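TonB-dependent siderophore receptor (Pseudomonas aeruginosa 39016, PDB 5NEC) probably takes up ferric siderophores, and siderophore-drug conjugates that mimic them, across the outer membrane with energy delivered through TonB. Local coordinates at residues Thr346-Glu351 against Phe361-Glu366; Ile451-Asp456 against Ser478-Gln483. All blocks are in the same frame, centred on the assembly; numbering follows the deposited sequence.

Interaction 1: Thr346-Glu351 against Phe361-Glu366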
loop_
_atom_site.group_PDB
_atom_site.type_symbol
_atom_site.label_atom_id
_atom_site.label_comp_id
_atom_site.label_asym_id
_atom_site.label_seq_id
_atom_site.Cartn_x
_atom_site.Cartn_y
_atom_site.Cartn_z
ATOM N N THR A 346 -20.549 7.391 -11.875
ATOM C CA THR A 346 -21.782 8.056 -11.492
ATOM C C THR A 346 -22.441 7.237 -10.386
ATOM O O THR A 346 -22.721 6.062 -10.591
ATOM C CB THR A 346 -22.753 8.150 -12.685
ATOM O OG1 THR A 346 -22.136 8.857 -13.765
ATOM C CG2 THR A 346 -24.005 8.888 -12.282
ATOM N N ASP A 347 -22.702 7.853 -9.231
ATOM C CA ASP A 347 -23.307 7.163 -8.080
ATOM C C ASP A 347 -24.613 7.814 -7.613
ATOM O O ASP A 347 -24.757 9.036 -7.644
ATOM C CB ASP A 347 -22.337 7.133 -6.899
ATOM C CG ASP A 347 -21.053 6.398 -7.216
ATOM O OD1 ASP A 347 -21.125 5.273 -7.747
ATOM O OD2 ASP A 347 -19.965 6.934 -6.930
ATOM N N LEU A 348 -25.556 6.975 -7.198
ATOM C CA LEU A 348 -26.782 7.395 -6.533
ATOM C C LEU A 348 -26.791 6.730 -5.154
ATOM O O LEU A 348 -26.700 5.514 -5.050
ATOM C CB LEU A 348 -28.005 6.962 -7.343
ATOM C CG LEU A 348 -29.377 7.381 -6.792
ATOM C CD1 LEU A 348 -29.546 8.894 -6.946
ATOM C CD2 LEU A 348 -30.517 6.630 -7.469
ATOM N N PHE A 349 -26.878 7.520 -4.098
ATOM C CA PHE A 349 -26.903 6.961 -2.748
ATOM C C PHE A 349 -27.834 7.714 -1.809
ATOM O O PHE A 349 -28.171 8.867 -2.045
ATOM C CB PHE A 349 -25.477 6.868 -2.167
ATOM C CG PHE A 349 -24.749 8.176 -2.097
ATOM C CD1 PHE A 349 -23.991 8.629 -3.184
ATOM C CD2 PHE A 349 -24.783 8.946 -0.934
ATOM C CE1 PHE A 349 -23.291 9.834 -3.109
ATOM C CE2 PHE A 349 -24.089 10.153 -0.849
ATOM C CZ PHE A 349 -23.342 10.594 -1.931
ATOM N N GLY A 350 -28.267 7.031 -0.753
ATOM C CA GLY A 350 -29.154 7.635 0.243
ATOM C C GLY A 350 -30.060 6.610 0.882
ATOM O O GLY A 350 -29.592 5.524 1.239
ATOM N N GLU A 351 -31.348 6.953 1.028
ATOM C CA GLU A 351 -32.309 6.132 1.795
ATOM C C GLU A 351 -33.659 5.976 1.144
ATOM O O GLU A 351 -34.146 6.896 0.504
ATOM C CB GLU A 351 -32.580 6.747 3.173
ATOM C CG GLU A 351 -31.380 6.840 4.101
ATOM C CD GLU A 351 -30.518 8.062 3.842
ATOM O OE1 GLU A 351 -31.097 9.125 3.525
ATOM O OE2 GLU A 351 -29.265 7.961 3.947
ATOM N N PHE A 361 -28.685 2.731 0.890
ATOM C CA PHE A 361 -28.202 2.113 -0.334
ATOM C C PHE A 361 -27.159 2.964 -1.060
ATOM O O PHE A 361 -27.016 4.165 -0.812
ATOM C CB PHE A 361 -29.373 1.791 -1.275
ATOM C CG PHE A 361 -29.854 2.964 -2.068
ATOM C CD1 PHE A 361 -30.746 3.864 -1.511
ATOM C CD2 PHE A 361 -29.424 3.177 -3.376
ATOM C CE1 PHE A 361 -31.201 4.971 -2.245
ATOM C CE2 PHE A 361 -29.861 4.290 -4.103
ATOM C CZ PHE A 361 -30.752 5.177 -3.540
ATOM N N SER A 362 -26.426 2.298 -1.950
ATOM C CA SER A 362 -25.611 2.969 -2.953
ATOM C C SER A 362 -25.586 2.158 -4.240
ATOM O O SER A 362 -25.484 0.942 -4.202
ATOM C CB SER A 362 -24.196 3.191 -2.440
ATOM O OG SER A 362 -23.507 4.078 -3.313
ATOM N N THR A 363 -25.695 2.836 -5.372
ATOM C CA THR A 363 -25.688 2.174 -6.667
ATOM C C THR A 363 -24.970 3.060 -7.690
ATOM O O THR A 363 -24.952 4.283 -7.539
ATOM C CB THR A 363 -27.121 1.814 -7.102
ATOM O OG1 THR A 363 -27.078 0.993 -8.268
ATOM C CG2 THR A 363 -27.946 3.045 -7.407
ATOM N N GLY A 364 -24.343 2.459 -8.701
ATOM C CA GLY A 364 -23.590 3.249 -9.683
ATOM C C GLY A 364 -23.127 2.568 -10.953
ATOM O O GLY A 364 -23.204 1.355 -11.083
ATOM N N LEU A 365 -22.686 3.399 -11.898
ATOM C CA LEU A 365 -22.104 2.983 -13.159
ATOM C C LEU A 365 -20.698 3.508 -13.219
ATOM O O LEU A 365 -20.456 4.638 -12.846
ATOM C CB LEU A 365 -22.841 3.580 -14.346
ATOM C CG LEU A 365 -24.283 3.172 -14.582
ATOM C CD1 LEU A 365 -24.726 3.715 -15.940
ATOM C CD2 LEU A 365 -24.451 1.660 -14.545
ATOM N N GLU A 366 -19.787 2.697 -13.742
ATOM C CA GLU A 366 -18.396 3.066 -13.891
ATOM C C GLU A 366 -17.912 2.704 -15.299
ATOM O O GLU A 366 -18.121 1.574 -15.745
ATOM C CB GLU A 366 -17.604 2.326 -12.841
ATOM C CG GLU A 366 -16.103 2.566 -12.836
ATOM C CD GLU A 366 -15.410 1.619 -11.872
ATOM O OE1 GLU A 366 -16.037 1.298 -10.837
ATOM O OE2 GLU A 366 -14.265 1.185 -12.146
#

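Interaction 2: Ile451-Asp456 against Ser478-Gln483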
loop_
_atom_site.group_PDB
_atom_site.type_symbol
_atom_site.label_atom_id
_atom_site.label_comp_id
_atom_site.label_asym_id
_atom_site.label_seq_id
_atom_site.Cartn_x
_atom_site.Cartn_y
_atom_site.Cartn_z
ATOM N N ILE A 451 -26.722 -6.625 1.558
ATOM C CA ILE A 451 -26.592 -7.332 0.294
ATOM C C ILE A 451 -25.866 -6.412 -0.675
ATOM O O ILE A 451 -26.031 -5.190 -0.620
ATOM C CB ILE A 451 -27.947 -7.792 -0.268
ATOM C CG1 ILE A 451 -28.919 -6.615 -0.421
ATOM C CG2 ILE A 451 -28.538 -8.856 0.649
ATOM C CD1 ILE A 451 -30.232 -6.986 -1.078
ATOM N N GLY A 452 -25.034 -6.998 -1.533
ATOM C CA GLY A 452 -24.260 -6.248 -2.523
ATOM C C GLY A 452 -24.013 -7.101 -3.757
ATOM O O GLY A 452 -23.737 -8.298 -3.647
ATOM N N ALA A 453 -24.108 -6.492 -4.928
ATOM C CA ALA A 453 -23.747 -7.153 -6.175
ATOM C C ALA A 453 -22.951 -6.206 -7.073
ATOM O O ALA A 453 -23.009 -4.988 -6.930
ATOM C CB ALA A 453 -24.984 -7.686 -6.896
ATOM N N ARG A 454 -22.197 -6.800 -7.992
ATOM C CA ARG A 454 -21.373 -6.075 -8.953
ATOM C C ARG A 454 -21.144 -6.928 -10.201
ATOM O O ARG A 454 -20.846 -8.111 -10.097
ATOM C CB ARG A 454 -20.023 -5.692 -8.337
ATOM C CG ARG A 454 -19.333 -4.587 -9.115
ATOM C CD ARG A 454 -17.859 -4.457 -8.793
ATOM N NE ARG A 454 -17.244 -3.446 -9.660
ATOM C CZ ARG A 454 -17.239 -2.129 -9.430
ATOM N NH1 ARG A 454 -17.794 -1.605 -8.319
ATOM N NH2 ARG A 454 -16.653 -1.329 -10.330
ATOM N N PHE A 455 -21.297 -6.313 -11.368
ATOM C CA PHE A 455 -20.994 -6.907 -12.667
ATOM C C PHE A 455 -19.976 -6.020 -13.390
ATOM O O PHE A 455 -20.226 -4.836 -13.570
ATOM C CB PHE A 455 -22.260 -7.024 -13.512
ATOM C CG PHE A 455 -22.009 -7.523 -14.904
ATOM C CD1 PHE A 455 -21.566 -8.828 -15.120
ATOM C CD2 PHE A 455 -22.197 -6.685 -16.004
ATOM C CE1 PHE A 455 -21.336 -9.298 -16.404
ATOM C CE2 PHE A 455 -21.957 -7.145 -17.297
ATOM C CZ PHE A 455 -21.524 -8.455 -17.495
ATOM N N ASP A 456 -18.836 -6.597 -13.786
ATOM C CA ASP A 456 -17.793 -5.900 -14.552
ATOM C C ASP A 456 -17.635 -6.538 -15.916
ATOM O O ASP A 456 -17.613 -7.755 -16.025
ATOM C CB ASP A 456 -16.438 -6.002 -13.862
ATOM C CG ASP A 456 -16.317 -5.089 -12.670
ATOM O OD1 ASP A 456 -15.905 -3.924 -12.869
ATOM O OD2 ASP A 456 -16.638 -5.535 -11.545
ATOM N N SER A 478 -15.939 -11.015 -18.349
ATOM C CA SER A 478 -16.712 -10.375 -17.305
ATOM C C SER A 478 -16.492 -11.025 -15.954
ATOM O O SER A 478 -15.937 -12.107 -15.849
ATOM C CB SER A 478 -18.188 -10.324 -17.677
ATOM O OG SER A 478 -18.632 -11.580 -18.105
ATOM N N PHE A 479 -16.909 -10.304 -14.926
ATOM C CA PHE A 479 -16.675 -10.678 -13.546
ATOM C C PHE A 479 -17.977 -10.399 -12.767
ATOM O O PHE A 479 -18.402 -9.255 -12.661
ATOM C CB PHE A 479 -15.480 -9.870 -13.023
ATOM C CG PHE A 479 -14.943 -10.348 -11.704
ATOM C CD1 PHE A 479 -14.240 -11.558 -11.613
ATOM C CD2 PHE A 479 -15.124 -9.585 -10.537
ATOM C CE1 PHE A 479 -13.731 -11.991 -10.389
ATOM C CE2 PHE A 479 -14.619 -10.018 -9.313
ATOM C CZ PHE A 479 -13.916 -11.219 -9.240
ATOM N N TRP A 480 -18.640 -11.469 -12.310
ATOM C CA TRP A 480 -19.805 -11.384 -11.415
ATOM C C TRP A 480 -19.299 -11.433 -9.991
ATOM O O TRP A 480 -18.324 -12.115 -9.691
ATOM C CB TRP A 480 -20.797 -12.536 -11.636
ATOM C CG TRP A 480 -22.030 -12.143 -12.411
ATOM C CD1 TRP A 480 -22.340 -12.501 -13.697
ATOM C CD2 TRP A 480 -23.125 -11.320 -11.950
ATOM N NE1 TRP A 480 -23.557 -11.955 -14.065
ATOM C CE2 TRP A 480 -24.062 -11.231 -13.015
ATOM C CE3 TRP A 480 -23.410 -10.654 -10.742
ATOM C CZ2 TRP A 480 -25.251 -10.490 -12.915
ATOM C CZ3 TRP A 480 -24.598 -9.923 -10.639
ATOM C CH2 TRP A 480 -25.504 -9.850 -11.723
ATOM N N ASN A 481 -19.951 -10.702 -9.111
ATOM C CA ASN A 481 -19.543 -10.669 -7.722
ATOM C C ASN A 481 -20.723 -10.278 -6.824
ATOM O O ASN A 481 -21.459 -9.361 -7.148
ATOM C CB ASN A 481 -18.391 -9.684 -7.580
ATOM C CG ASN A 481 -17.995 -9.483 -6.159
ATOM O OD1 ASN A 481 -18.166 -8.397 -5.610
ATOM N ND2 ASN A 481 -17.494 -10.545 -5.528
ATOM N N TRP A 482 -20.924 -10.997 -5.726
ATOM C CA TRP A 482 -21.977 -10.636 -4.785
ATOM C C TRP A 482 -21.693 -11.075 -3.368
ATOM O O TRP A 482 -20.920 -12.000 -3.140
ATOM C CB TRP A 482 -23.353 -11.132 -5.256
ATOM C CG TRP A 482 -23.592 -12.600 -5.214
ATOM C CD1 TRP A 482 -23.412 -13.486 -6.235
ATOM C CD2 TRP A 482 -24.125 -13.361 -4.109
ATOM N NE1 TRP A 482 -23.776 -14.760 -5.833
ATOM C CE2 TRP A 482 -24.218 -14.711 -4.537
ATOM C CE3 TRP A 482 -24.530 -13.034 -2.800
ATOM C CZ2 TRP A 482 -24.698 -15.737 -3.697
ATOM C CZ3 TRP A 482 -25.007 -14.058 -1.961
ATOM C CH2 TRP A 482 -25.086 -15.390 -2.418
ATOM N N GLN A 483 -22.310 -10.377 -2.416
ATOM C CA GLN A 483 -22.084 -10.656 -1.003
ATOM C C GLN A 483 -23.282 -10.333 -0.141
ATOM O O GLN A 483 -24.096 -9.481 -0.489
ATOM C CB GLN A 483 -20.869 -9.884 -0.497
ATOM C CG GLN A 483 -21.065 -8.383 -0.477
ATOM C CD GLN A 483 -19.800 -7.632 -0.194
ATOM O OE1 GLN A 483 -19.474 -6.686 -0.911
ATOM N NE2 GLN A 483 -19.074 -8.035 0.856
#

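Interaction 1: Thr346-Glu351 against Phe361-Glu366
Thr346, Leu348 and Gly350 pair with Leu365, Thr363 and Phe361 through six backbone hydrogen bonds, two for each pair. Among them, Leu348 N to Thr363 O is short and nearly straight (2.8 Å, 173° at the hydrogen), whereas Gly350 N reaches Phe361 O at 3.1 Å with the donor tilted 28° from the carbonyl plane. Between these pairs, in the non-hydrogen-bonded positions, the CA atoms of Asp347 and Ser362 point C-H groups at Thr363 O and Leu348 O respectively. The two strands run antiparallel and belong to the hairpin formed by 327-354 and 357-379, part of the wall of the TonB-dependent receptor beta-barrel.

Apolar contacts lie on the face that carries Leu348, Thr363 and Phe361. The Phe361 ring leans across the strand gap and lies over the glycine opposite, with Gly350 N 3.9 Å above its plane and toward the rim, an arrangement like the aromatic rescue of glycine described for antiparallel sheets. With CG set between the backbone N and the carbonyl carbon (chi1 81°), the Phe361 side chain starts out over its own backbone. The Gly350 backbone sits in a conformation open chiefly to glycine. Farther round the rim, Leu348 CG approaches CE2 of Phe361 at 4.1 Å, the two side chains crossing obliquely, and Leu348 CB meets CG2 of Thr363 at 3.9 Å.

On the opposite face, Asp347 and Ser362 bring polar groups beside Phe349 and Gly364. Asp347 OD1 settles 3.7 Å from the CA of Gly364, close against a residue that has no side chain, and Ser362 OG lies 3.6 Å from Phe349 CB. Tyr436 OH on the next strand hydrogen-bonds to both Asp347 OD1 and Ser362 OG, linking the two strands through one hydroxyl, while Lys42 makes a long, weak ion pair with Asp347 OD2.

Interaction 2: Ile451-Asp456 against Ser478-Gln483
Arg454 and Asp456, paired across the strands with Asn481 and Phe479, are themselves joined by a salt bridge within their own strand, on the face they share with Asn481 and Gln483. Arg454 NE donates to Asp456 OD2 at 2.9 Å, meeting the oxygen on its syn side, and the carboxylate sits at the edge of the guanidinium in its plane. The arginine chain is extended from CG to NE, which carries the guanidinium well off the strand; there NH2 forms a salt bridge with Glu366 and NH1 a weak hydrogen bond with Ser135 O. This second acid probably helps to balance the buried positive charge. Asn481 OD1 and Gln483 OE1, on the same face, hydrogen-bond to Ser135 OG and Ser135 N, so these side chains tie the barrel wall to the plug domain.

Six backbone hydrogen bonds join the strands. Gln483 N to Gly452 O (2.8 Å) and Asp456 N to Phe479 O (2.9 Å) are firm, but Asn481 N to Arg454 O is weak, bent to 130° at the hydrogen. Gly452, without a side chain, faces Gln483, whose CG passes 4.1 Å from Gly452 O.

The other face carries Phe455, Trp480, Trp482 and Ala453. CD1 of Phe455 lies 3.8 Å above the Trp480 plane, toward its rim, with NE1 of Trp480 among its nearest atoms; the Phe455 ring and the five-membered ring of Trp480 are inclined at 48°, an oblique pair. CE1 of Phe455 reaches Ser478 CB at 3.5 Å. Ala453 CB stands at the edge of the indole, near Trp480 CZ3 (4.4 Å), and also touches Trp482 CB (4.2 Å). Strands 447-464 and 471-488 form this antiparallel barrel hairpin, flanked by strand 426-444 beside Phe455 and Arg454, and by strand 494-503 beside Phe479 and Trp482.

From the N terminus the chain first passes through the plug region and then builds the barrel strand by strand. Interaction 1 closes a short loop, joining strands 327-354 and 357-379 across a tight turn. After a long excursion holding two short strands, strand 426-444 pairs with 357-379 on one flank and with 447-464 on the other. Interaction 2 then closes the longer loop between 447-464 and 471-488. The two contacts lie in series, neither nesting nor crossing, with centres about 15 Å apart in the same barrel wall. They also meet directly: Glu366 OE1 and Arg454 NH2 form a 2.7 Å salt bridge that reaches past the intervening strand 426-444.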